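PDB 3D9Y: profilin from Schizosaccharomyces pombe, which binds monomeric actin, preventing or promoting its polymerization according to concentration, and is essential for cytokinesis in fission yeast. Local coordinates for residues Val91-Cys96 against Ala117-Leu122. Sequence-based numbering, arbitrary orientation.
Sequences VATKLC and ALADYL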
loop_
_atom_site.group_PDB
_atom_site.type_symbol
_atom_site.label_atom_id
_atom_site.label_comp_id
_atom_site.label_asym_id
_atom_site.label_seq_id
_atom_site.Cartn_x
_atom_site.Cartn_y
_atom_site.Cartn_z
ATOM N N VAL A 91 -0.631 2.325 3.375
ATOM C CA VAL A 91 -0.557 2.861 4.726
ATOM C C VAL A 91 0.847 3.396 4.987
ATOM O O VAL A 91 1.842 2.679 4.824
ATOM C CB VAL A 91 -0.934 1.815 5.774
ATOM C CG1 VAL A 91 -0.998 2.448 7.160
ATOM C CG2 VAL A 91 -2.285 1.188 5.432
ATOM N N ALA A 92 0.918 4.659 5.392
ATOM C CA ALA A 92 2.202 5.317 5.639
ATOM C C ALA A 92 2.668 5.151 7.088
ATOM O O ALA A 92 1.880 5.267 8.031
ATOM C CB ALA A 92 2.097 6.796 5.273
ATOM N N THR A 93 3.956 4.870 7.252
ATOM C CA THR A 93 4.609 4.855 8.567
ATOM C C THR A 93 5.474 6.114 8.663
ATOM O O THR A 93 5.300 7.044 7.873
ATOM C CB THR A 93 5.449 3.564 8.780
ATOM O OG1 THR A 93 6.581 3.544 7.898
ATOM C CG2 THR A 93 4.611 2.328 8.543
ATOM N N LYS A 94 6.402 6.164 9.617
ATOM C CA LYS A 94 7.278 7.322 9.737
ATOM C C LYS A 94 8.172 7.450 8.510
ATOM O O LYS A 94 8.333 8.540 7.961
ATOM C CB LYS A 94 8.127 7.230 11.008
ATOM C CG LYS A 94 8.851 8.520 11.353
ATOM C CD LYS A 94 9.658 8.406 12.639
ATOM C CE LYS A 94 10.987 7.693 12.418
ATOM N NZ LYS A 94 11.828 7.635 13.653
ATOM N N LEU A 95 8.737 6.327 8.079
ATOM C CA LEU A 95 9.725 6.299 7.007
ATOM C C LEU A 95 9.286 5.568 5.733
ATOM O O LEU A 95 9.970 5.662 4.714
ATOM C CB LEU A 95 11.014 5.656 7.531
ATOM C CG LEU A 95 11.645 6.312 8.765
ATOM C CD1 LEU A 95 12.918 5.581 9.149
ATOM C CD2 LEU A 95 11.930 7.793 8.543
ATOM N N CYS A 96 8.161 4.846 5.777
ATOM C CA CYS A 96 7.718 4.042 4.628
ATOM C C CYS A 96 6.213 4.079 4.342
ATOM O O CYS A 96 5.419 4.663 5.100
ATOM C CB CYS A 96 8.182 2.584 4.770
ATOM S SG CYS A 96 8.991 2.170 6.347
ATOM N N ALA A 117 -2.138 -2.752 10.900
ATOM C CA ALA A 117 -1.486 -3.323 12.079
ATOM C C ALA A 117 0.014 -3.431 11.864
ATOM O O ALA A 117 0.797 -3.068 12.753
ATOM C CB ALA A 117 -2.086 -4.678 12.400
ATOM N N LEU A 118 0.430 -3.903 10.688
ATOM C CA LEU A 118 1.855 -3.977 10.367
ATOM C C LEU A 118 2.481 -2.573 10.372
ATOM O O LEU A 118 3.603 -2.398 10.806
ATOM C CB LEU A 118 2.099 -4.684 9.024
ATOM C CG LEU A 118 3.532 -5.113 8.728
ATOM C CD1 LEU A 118 4.065 -6.088 9.801
ATOM C CD2 LEU A 118 3.654 -5.705 7.326
ATOM N N ALA A 119 1.743 -1.583 9.883
ATOM C CA ALA A 119 2.194 -0.184 9.923
ATOM C C ALA A 119 2.379 0.328 11.357
ATOM O O ALA A 119 3.405 0.926 11.679
ATOM C CB ALA A 119 1.217 0.692 9.165
ATOM N N ASP A 120 1.382 0.074 12.207
ATOM C CA ASP A 120 1.433 0.447 13.621
ATOM C C ASP A 120 2.612 -0.195 14.326
ATOM O O ASP A 120 3.275 0.447 15.133
ATOM C CB ASP A 120 0.142 0.042 14.330
ATOM C CG ASP A 120 -1.014 0.960 14.021
ATOM O OD1 ASP A 120 -0.774 2.105 13.567
ATOM O OD2 ASP A 120 -2.176 0.545 14.252
ATOM N N TYR A 121 2.838 -1.476 14.042
ATOM C CA TYR A 121 4.036 -2.192 14.533
ATOM C C TYR A 121 5.308 -1.456 14.129
ATOM O O TYR A 121 6.123 -1.103 14.973
ATOM C CB TYR A 121 4.063 -3.617 13.998
ATOM C CG TYR A 121 5.312 -4.405 14.308
ATOM C CD1 TYR A 121 5.499 -4.998 15.554
ATOM C CD2 TYR A 121 6.299 -4.604 13.345
ATOM C CE1 TYR A 121 6.640 -5.748 15.831
ATOM C CE2 TYR A 121 7.434 -5.345 13.613
ATOM C CZ TYR A 121 7.601 -5.932 14.857
ATOM O OH TYR A 121 8.729 -6.680 15.130
ATOM N N LEU A 122 5.456 -1.202 12.835
ATOM C CA LEU A 122 6.629 -0.519 12.333
ATOM C C LEU A 122 6.786 0.877 12.948
ATOM O O LEU A 122 7.906 1.282 13.251
ATOM C CB LEU A 122 6.624 -0.455 10.806
ATOM C CG LEU A 122 6.879 -1.793 10.104
ATOM C CD1 LEU A 122 6.553 -1.683 8.628
ATOM C CD2 LEU A 122 8.316 -2.262 10.302
#
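With chi1 at -174°, V91 turns CG1 anti to its backbone N and onto the methyl of A119; T93, whose OG1 sits between the backbone N and the carbonyl carbon (chi1 68°), has CG2 anti to the carbonyl carbon and against the same helix turn. The V91 CG1 to A119 CB approach is tight, 3.5 Å. The T93 methyl makes van der Waals contacts, CG2 lying 3.6 Å from A119 O. It also meets L122, CG2 to CB 4.1 Å. Alanine suits this place because its small side chain lets the chains come close, T93 CA lying 5.7 Å from A119 CA. The apolar branches of V91 and L122 suit a buried helix-sheet interface, where L122 and A119 also touch L98. Threonine serves two ends: its methyl faces the helix, while OG1 accepts a hydrogen bond from the backbone N-H of C96 (2.9 Å, 141°), an ST motif that closes the turn from T93 to C96, and hydrogen-bonds to Y127 O at the chain's end. A valine here would keep a methyl for A119 but would probably leave the N-H of C96 and the carbonyl of Y127 without this partner. The arrangement belongs to the profilin fold, where the C-terminal helix 108-125 packs on the central antiparallel sheet, here over the end of strand 86-92 and the turn into strand 96-102.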